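Local coordinates for protein thymine dioxygenase (Neurospora crassa, PDB 5C3Q) that probably hydroxylates the methyl group of thymine as a metal- and 2-oxoglutarate-dependent dioxygenase of the double-stranded beta-helix fold, at residues G220-G231 with P286-P297. Numbering follows the deposited sequence.
With TDR (thymine), chain G; AKG (2-oxoglutaric acid), chain F.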
ATOM      1  N   GLY A 220      -0.372   3.513  -7.461  1.00 19.03           N
ATOM      2  CA  GLY A 220      -1.628   4.270  -7.574  1.00 19.47           C
ATOM      3  C   GLY A 220      -1.617   5.678  -7.001  1.00 19.67           C
ATOM      4  O   GLY A 220      -0.614   6.391  -7.087  1.00 19.60           O
ATOM      5  N   SER A 221      -2.751   6.082  -6.430  1.00 19.91           N
ATOM      6  CA  SER A 221      -2.890   7.413  -5.840  1.00 20.25           C
ATOM      7  C   SER A 221      -2.281   7.415  -4.439  1.00 19.93           C
ATOM      8  O   SER A 221      -1.295   8.112  -4.184  1.00 19.62           O
ATOM      9  CB  SER A 221      -4.361   7.841  -5.796  1.00 20.62           C
ATOM     10  OG  SER A 221      -5.178   6.832  -5.211  1.00 21.55           O
ATOM     11  N   ILE A 222      -2.881   6.636  -3.539  1.00 19.85           N
ATOM     12  CA  ILE A 222      -2.322   6.397  -2.209  1.00 20.07           C
ATOM     13  C   ILE A 222      -2.469   4.926  -1.809  1.00 20.20           C
ATOM     14  O   ILE A 222      -3.243   4.164  -2.407  1.00 20.13           O
ATOM     15  CB  ILE A 222      -2.963   7.291  -1.107  1.00 20.48           C
ATOM     16  CG1 ILE A 222      -4.433   6.929  -0.875  1.00 20.82           C
ATOM     17  CG2 ILE A 222      -2.825   8.774  -1.451  1.00 20.66           C
ATOM     18  CD1 ILE A 222      -5.083   7.683   0.272  1.00 21.31           C
ATOM     19  N   THR A 223      -1.716   4.536  -0.790  1.00 19.84           N
ATOM     20  CA  THR A 223      -1.856   3.228  -0.193  1.00 20.04           C
ATOM     21  C   THR A 223      -2.124   3.421   1.285  1.00 20.64           C
ATOM     22  O   THR A 223      -1.466   4.234   1.937  1.00 21.07           O
ATOM     23  CB  THR A 223      -0.592   2.368  -0.385  1.00 19.82           C
ATOM     24  OG1 THR A 223      -0.339   2.197  -1.780  1.00 19.41           O
ATOM     25  CG2 THR A 223      -0.754   0.988   0.267  1.00 19.73           C
ATOM     26  N   LEU A 224      -3.116   2.696   1.795  1.00 20.79           N
ATOM     27  CA  LEU A 224      -3.409   2.675   3.218  1.00 21.12           C
ATOM     28  C   LEU A 224      -2.809   1.385   3.738  1.00 21.24           C
ATOM     29  O   LEU A 224      -3.281   0.304   3.388  1.00 21.86           O
ATOM     30  CB  LEU A 224      -4.919   2.707   3.465  1.00 21.34           C
ATOM     31  CG  LEU A 224      -5.684   3.817   2.742  1.00 21.78           C
ATOM     32  CD1 LEU A 224      -7.183   3.624   2.896  1.00 22.19           C
ATOM     33  CD2 LEU A 224      -5.258   5.185   3.248  1.00 21.91           C
ATOM     34  N   LEU A 225      -1.756   1.501   4.541  1.00 21.30           N
ATOM     35  CA  LEU A 225      -1.046   0.337   5.061  1.00 21.84           C
ATOM     36  C   LEU A 225      -1.307   0.157   6.547  1.00 22.13           C
ATOM     37  O   LEU A 225      -0.903   0.984   7.369  1.00 22.39           O
ATOM     38  CB  LEU A 225       0.462   0.452   4.807  1.00 22.29           C
ATOM     39  CG  LEU A 225       1.232  -0.787   5.279  1.00 23.13           C
ATOM     40  CD1 LEU A 225       1.046  -1.949   4.316  1.00 23.40           C
ATOM     41  CD2 LEU A 225       2.704  -0.474   5.452  1.00 23.74           C
ATOM     42  N   PHE A 226      -1.992  -0.932   6.877  1.00 22.58           N
ATOM     43  CA  PHE A 226      -2.260  -1.312   8.252  1.00 22.81           C
ATOM     44  C   PHE A 226      -1.250  -2.399   8.612  1.00 24.04           C
ATOM     45  O   PHE A 226      -1.235  -3.462   7.984  1.00 23.88           O
ATOM     46  CB  PHE A 226      -3.688  -1.849   8.384  1.00 22.84           C
ATOM     47  CG  PHE A 226      -4.748  -0.902   7.891  1.00 22.37           C
ATOM     48  CD1 PHE A 226      -5.103  -0.866   6.548  1.00 22.08           C
ATOM     49  CD2 PHE A 226      -5.409  -0.061   8.772  1.00 22.77           C
ATOM     50  CE1 PHE A 226      -6.083  -0.003   6.088  1.00 21.97           C
ATOM     51  CE2 PHE A 226      -6.390   0.815   8.319  1.00 22.71           C
ATOM     52  CZ  PHE A 226      -6.727   0.842   6.977  1.00 22.38           C
ATOM     53  N   GLN A 227      -0.389  -2.130   9.592  1.00 24.66           N
ATOM     54  CA  GLN A 227       0.611  -3.115  10.015  1.00 25.49           C
ATOM     55  C   GLN A 227       0.403  -3.497  11.478  1.00 26.59           C
ATOM     56  O   GLN A 227      -0.092  -2.693  12.275  1.00 26.06           O
ATOM     57  CB  GLN A 227       2.040  -2.602   9.777  1.00 25.54           C
ATOM     58  CG  GLN A 227       2.462  -1.382  10.591  1.00 26.04           C
ATOM     59  CD  GLN A 227       3.910  -0.975  10.341  1.00 26.22           C
ATOM     60  OE1 GLN A 227       4.735  -1.788   9.925  1.00 26.32           O
ATOM     61  NE2 GLN A 227       4.226   0.288  10.606  1.00 26.09           N
ATOM     62  N   ASP A 228       0.753  -4.738  11.812  1.00 26.89           N
ATOM     63  CA  ASP A 228       0.777  -5.186  13.203  1.00 28.46           C
ATOM     64  C   ASP A 228       2.032  -4.621  13.884  1.00 28.73           C
ATOM     65  O   ASP A 228       2.671  -3.716  13.347  1.00 28.39           O
ATOM     66  CB  ASP A 228       0.676  -6.726  13.304  1.00 29.26           C
ATOM     67  CG  ASP A 228       1.869  -7.461  12.687  1.00 29.65           C
ATOM     68  OD1 ASP A 228       2.913  -6.837  12.379  1.00 29.90           O
ATOM     69  OD2 ASP A 228       1.754  -8.693  12.505  1.00 30.51           O
ATOM     70  N   SER A 229       2.385  -5.148  15.054  1.00 29.57           N
ATOM     71  CA  SER A 229       3.461  -4.577  15.865  1.00 30.02           C
ATOM     72  C   SER A 229       4.836  -5.226  15.654  1.00 29.95           C
ATOM     73  O   SER A 229       5.772  -4.925  16.395  1.00 30.46           O
ATOM     74  CB  SER A 229       3.077  -4.676  17.346  1.00 31.36           C
ATOM     75  OG  SER A 229       2.962  -6.034  17.741  1.00 32.63           O
ATOM     76  N   ARG A 230       4.965  -6.104  14.657  1.00 29.01           N
ATOM     77  CA  ARG A 230       6.219  -6.850  14.446  1.00 29.13           C
ATOM     78  C   ARG A 230       7.378  -5.987  13.968  1.00 28.34           C
ATOM     79  O   ARG A 230       8.518  -6.199  14.376  1.00 28.49           O
ATOM     80  CB  ARG A 230       6.025  -7.979  13.428  1.00 29.05           C
ATOM     81  CG  ARG A 230       4.999  -9.028  13.814  1.00 29.93           C
ATOM     82  CD  ARG A 230       5.300  -9.655  15.161  1.00 31.01           C
ATOM     83  NE  ARG A 230       4.393 -10.763  15.443  1.00 32.16           N
ATOM     84  CZ  ARG A 230       4.228 -11.318  16.640  1.00 33.11           C
ATOM     85  NH1 ARG A 230       4.902 -10.873  17.699  1.00 33.54           N
ATOM     86  NH2 ARG A 230       3.375 -12.321  16.783  1.00 33.93           N
ATOM     87  N   GLY A 231       7.088  -5.035  13.085  1.00 27.01           N
ATOM     88  CA  GLY A 231       8.127  -4.205  12.484  1.00 26.25           C
ATOM     89  C   GLY A 231       8.719  -4.845  11.239  1.00 25.46           C
ATOM     90  O   GLY A 231       8.379  -5.980  10.893  1.00 25.22           O
ATOM     91  N   PRO A 286       8.460 -14.097  14.525  1.00 32.88           N
ATOM     92  CA  PRO A 286       7.086 -14.605  14.429  1.00 32.39           C
ATOM     93  C   PRO A 286       6.390 -14.173  13.133  1.00 30.47           C
ATOM     94  O   PRO A 286       6.936 -13.365  12.386  1.00 29.10           O
ATOM     95  CB  PRO A 286       6.382 -13.989  15.648  1.00 32.96           C
ATOM     96  CG  PRO A 286       7.452 -13.388  16.496  1.00 33.79           C
ATOM     97  CD  PRO A 286       8.608 -13.097  15.595  1.00 33.36           C
ATOM     98  N   PRO A 287       5.191 -14.716  12.862  1.00 29.93           N
ATOM     99  CA  PRO A 287       4.458 -14.281  11.674  1.00 29.07           C
ATOM    100  C   PRO A 287       4.144 -12.784  11.705  1.00 28.18           C
ATOM    101  O   PRO A 287       3.813 -12.252  12.765  1.00 27.92           O
ATOM    102  CB  PRO A 287       3.161 -15.098  11.742  1.00 29.59           C
ATOM    103  CG  PRO A 287       3.476 -16.260  12.621  1.00 30.39           C
ATOM    104  CD  PRO A 287       4.445 -15.731  13.625  1.00 30.59           C
ATOM    105  N   ARG A 288       4.272 -12.118  10.561  1.00 27.19           N
ATOM    106  CA  ARG A 288       3.878 -10.719  10.425  1.00 26.28           C
ATOM    107  C   ARG A 288       2.661 -10.609   9.501  1.00 25.79           C
ATOM    108  O   ARG A 288       2.632 -11.199   8.413  1.00 25.28           O
ATOM    109  CB  ARG A 288       5.037  -9.870   9.888  1.00 25.90           C
ATOM    110  CG  ARG A 288       4.671  -8.429   9.554  1.00 25.46           C
ATOM    111  CD  ARG A 288       5.903  -7.572   9.312  1.00 25.38           C
ATOM    112  NE  ARG A 288       5.577  -6.150   9.201  1.00 25.09           N
ATOM    113  CZ  ARG A 288       5.131  -5.543   8.099  1.00 25.05           C
ATOM    114  NH1 ARG A 288       4.938  -6.221   6.973  1.00 24.55           N
ATOM    115  NH2 ARG A 288       4.867  -4.238   8.129  1.00 25.17           N
ATOM    116  N   TYR A 289       1.661  -9.855   9.947  1.00 25.34           N
ATOM    117  CA  TYR A 289       0.478  -9.572   9.146  1.00 24.88           C
ATOM    118  C   TYR A 289       0.411  -8.096   8.840  1.00 24.33           C
ATOM    119  O   TYR A 289       0.622  -7.253   9.717  1.00 24.32           O
ATOM    120  CB  TYR A 289      -0.795  -9.977   9.882  1.00 25.40           C
ATOM    121  CG  TYR A 289      -0.904 -11.457  10.093  1.00 26.00           C
ATOM    122  CD1 TYR A 289      -1.445 -12.276   9.112  1.00 26.02           C
ATOM    123  CD2 TYR A 289      -0.453 -12.042  11.270  1.00 26.83           C
ATOM    124  CE1 TYR A 289      -1.538 -13.644   9.296  1.00 26.87           C
ATOM    125  CE2 TYR A 289      -0.542 -13.410  11.468  1.00 27.49           C
ATOM    126  CZ  TYR A 289      -1.085 -14.205  10.477  1.00 27.54           C
ATOM    127  OH  TYR A 289      -1.173 -15.561  10.665  1.00 28.35           O
ATOM    128  N   SER A 290       0.120  -7.786   7.586  1.00 23.80           N
ATOM    129  CA  SER A 290      -0.226  -6.432   7.203  1.00 23.32           C
ATOM    130  C   SER A 290      -1.324  -6.470   6.157  1.00 23.11           C
ATOM    131  O   SER A 290      -1.618  -7.521   5.565  1.00 22.69           O
ATOM    132  CB  SER A 290       1.001  -5.675   6.680  1.00 23.01           C
ATOM    133  OG  SER A 290       1.489  -6.245   5.481  1.00 23.45           O
ATOM    134  N   ILE A 291      -1.947  -5.315   5.958  1.00 22.61           N
ATOM    135  CA  ILE A 291      -2.962  -5.146   4.943  1.00 22.38           C
ATOM    136  C   ILE A 291      -2.633  -3.871   4.179  1.00 22.08           C
ATOM    137  O   ILE A 291      -2.582  -2.779   4.764  1.00 22.51           O
ATOM    138  CB  ILE A 291      -4.373  -5.051   5.561  1.00 22.87           C
ATOM    139  CG1 ILE A 291      -4.662  -6.292   6.417  1.00 23.60           C
ATOM    140  CG2 ILE A 291      -5.417  -4.887   4.462  1.00 22.86           C
ATOM    141  CD1 ILE A 291      -5.990  -6.265   7.144  1.00 24.18           C
ATOM    142  N   ALA A 292      -2.389  -4.017   2.882  1.00 21.59           N
ATOM    143  CA  ALA A 292      -2.175  -2.881   2.000  1.00 21.21           C
ATOM    144  C   ALA A 292      -3.424  -2.656   1.167  1.00 21.24           C
ATOM    145  O   ALA A 292      -3.809  -3.511   0.360  1.00 21.48           O
ATOM    146  CB  ALA A 292      -0.978  -3.120   1.099  1.00 20.98           C
ATOM    147  N   TYR A 293      -4.064  -1.507   1.364  1.00 20.45           N
ATOM    148  CA  TYR A 293      -5.186  -1.116   0.534  1.00 19.96           C
ATOM    149  C   TYR A 293      -4.697  -0.119  -0.519  1.00 19.44           C
ATOM    150  O   TYR A 293      -4.482   1.067  -0.233  1.00 18.80           O
ATOM    151  CB  TYR A 293      -6.310  -0.538   1.392  1.00 20.52           C
ATOM    152  CG  TYR A 293      -7.591  -0.276   0.640  1.00 20.68           C
ATOM    153  CD1 TYR A 293      -8.538  -1.278   0.470  1.00 21.23           C
ATOM    154  CD2 TYR A 293      -7.859   0.978   0.106  1.00 20.66           C
ATOM    155  CE1 TYR A 293      -9.718  -1.041  -0.213  1.00 21.51           C
ATOM    156  CE2 TYR A 293      -9.038   1.229  -0.577  1.00 21.11           C
ATOM    157  CZ  TYR A 293      -9.966   0.215  -0.734  1.00 21.44           C
ATOM    158  OH  TYR A 293     -11.139   0.455  -1.413  1.00 22.03           O
ATOM    159  N   PHE A 294      -4.498  -0.618  -1.736  1.00 19.02           N
ATOM    160  CA  PHE A 294      -4.017   0.206  -2.842  1.00 18.84           C
ATOM    161  C   PHE A 294      -5.173   1.019  -3.402  1.00 18.82           C
ATOM    162  O   PHE A 294      -6.144   0.455  -3.923  1.00 18.41           O
ATOM    163  CB  PHE A 294      -3.431  -0.666  -3.955  1.00 19.09           C
ATOM    164  CG  PHE A 294      -2.267  -1.508  -3.519  1.00 19.23           C
ATOM    165  CD1 PHE A 294      -1.119  -0.913  -3.020  1.00 19.07           C
ATOM    166  CD2 PHE A 294      -2.310  -2.888  -3.623  1.00 19.44           C
ATOM    167  CE1 PHE A 294      -0.037  -1.681  -2.627  1.00 19.40           C
ATOM    168  CE2 PHE A 294      -1.233  -3.661  -3.234  1.00 19.71           C
ATOM    169  CZ  PHE A 294      -0.095  -3.058  -2.734  1.00 19.39           C
ATOM    170  N   CYS A 295      -5.078   2.337  -3.274  1.00 18.74           N
ATOM    171  CA  CYS A 295      -6.070   3.231  -3.849  1.00 19.09           C
ATOM    172  C   CYS A 295      -5.617   3.703  -5.223  1.00 19.17           C
ATOM    173  O   CYS A 295      -4.437   4.018  -5.432  1.00 18.96           O
ATOM    174  CB  CYS A 295      -6.314   4.428  -2.946  1.00 19.56           C
ATOM    175  SG  CYS A 295      -6.737   4.002  -1.245  1.00 20.49           S
ATOM    176  N   ASN A 296      -6.566   3.746  -6.156  1.00 19.14           N
ATOM    177  CA  ASN A 296      -6.306   4.172  -7.522  1.00 18.88           C
ATOM    178  C   ASN A 296      -7.340   5.188  -7.983  1.00 19.26           C
ATOM    179  O   ASN A 296      -8.474   5.177  -7.508  1.00 18.80           O
ATOM    180  CB  ASN A 296      -6.365   2.965  -8.462  1.00 19.00           C
ATOM    181  CG  ASN A 296      -5.289   1.931  -8.159  1.00 18.88           C
ATOM    182  OD1 ASN A 296      -4.102   2.246  -8.144  1.00 18.49           O
ATOM    183  ND2 ASN A 296      -5.700   0.691  -7.933  1.00 19.01           N
ATOM    184  N   PRO A 297      -6.960   6.063  -8.928  1.00 19.76           N
ATOM    185  CA  PRO A 297      -8.002   6.805  -9.623  1.00 20.22           C
ATOM    186  C   PRO A 297      -8.911   5.827 -10.358  1.00 21.03           C
ATOM    187  O   PRO A 297      -8.520   4.676 -10.578  1.00 20.43           O
ATOM    188  CB  PRO A 297      -7.226   7.664 -10.631  1.00 20.46           C
ATOM    189  CG  PRO A 297      -5.805   7.629 -10.196  1.00 20.09           C
ATOM    190  CD  PRO A 297      -5.620   6.338  -9.468  1.00 19.69           C
TER
HETATM  191  N1  TDR G 403      -0.230  -4.161  -6.658  1.00 26.24           N
HETATM  192  C2  TDR G 403      -1.122  -3.052  -6.909  1.00 25.97           C
HETATM  193  O2  TDR G 403      -2.229  -3.257  -7.369  1.00 26.37           O
HETATM  194  N3  TDR G 403      -0.698  -1.704  -6.609  1.00 25.99           N
HETATM  195  C4  TDR G 403       0.597  -1.455  -6.063  1.00 25.92           C
HETATM  196  O4  TDR G 403       0.921  -0.306  -5.820  1.00 26.27           O
HETATM  197  C5  TDR G 403       1.515  -2.578  -5.807  1.00 26.40           C
HETATM  198  CM5 TDR G 403       2.885  -2.379  -5.241  1.00 26.61           C
HETATM  199  C6  TDR G 403       1.072  -3.939  -6.121  1.00 26.20           C
HETATM  200  C1  AKG F 402       3.091  -3.600  -0.448  1.00 26.27           C
HETATM  201  O1  AKG F 402       3.149  -2.872  -1.475  1.00 24.89           O
HETATM  202  O2  AKG F 402       2.410  -4.646  -0.426  1.00 25.89           O
HETATM  203  C2  AKG F 402       3.851  -3.222   0.754  1.00 26.44           C
HETATM  204  O5  AKG F 402       4.653  -2.293   0.701  1.00 25.65           O
HETATM  205  C3  AKG F 402       3.640  -3.988   2.046  1.00 26.72           C
HETATM  206  C4  AKG F 402       4.397  -3.333   3.197  1.00 26.70           C
HETATM  207  C5  AKG F 402       4.130  -4.032   4.510  1.00 26.76           C
HETATM  208  O3  AKG F 402       4.274  -3.370   5.559  1.00 26.96           O
HETATM  209  O4  AKG F 402       3.791  -5.235   4.522  1.00 26.46           O
HETATM  210  O   HOH W   1      -1.686   2.649  -4.718  1.00 28.28           O
HETATM  211  O   HOH W   2       4.758  -4.560  11.592  1.00 28.94           O
HETATM  212  O   HOH W   3       1.679 -12.606  14.442  1.00 37.07           O
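R288 reaches over to Q227, where its NH2 gives a hydrogen bond to OE1 (3.0 Å), nearly in the guanidinium plane although the amide plane stands 85° to it. With CG anti to the backbone N (chi1 173°) and the chain extended as far as NE, the head group arrives at the 2-oxoglutarate carboxylate: NH1 gives a hydrogen bond to AKG O4 and NH2 one to AKG O3, the latter 2.8 Å long, and the two fix its rotation, while NE donates to a water shared with G231 N. S290 OG also bonds AKG O4. A methionine in place of R288 would probably cost the carboxylate this positive charge and its two bonds, and leave Q227 OE1 without this donor.

R230 lays its aliphatic part against R288, R230 CG to R288 CB 4.0 Å, then bends at chi2 (-56°). One guanidinium face thus lies over P286 CB, 3.6 Å from CZ, and NE bonds P287 O. Beside it, D228 forms an Asx turn to R230 N and takes Y289 N on OD2 from above the carboxylate plane.

At the far end S221 and I222 both face C295 in a classic beta bulge: C295 O accepts from S221 N (2.8 Å), C295 N donates to I222 O, and SG packs on I222 CG1 (3.7 Å). Between the ends, L224 with Y293 and F226 with I291 are hydrogen-bonded antiparallel pairs, each making two backbone bonds. T223, L225, Q227, S290, A292 and F294 line the face turned to 2-oxoglutarate and thymine; F294 stacks one ring face on thymine, CG 3.5 Å from TDR N3. Strands 251-256 and 190-200 flank the pair, and helix 147-173 packs against I222, Y293 and C295 on the other face.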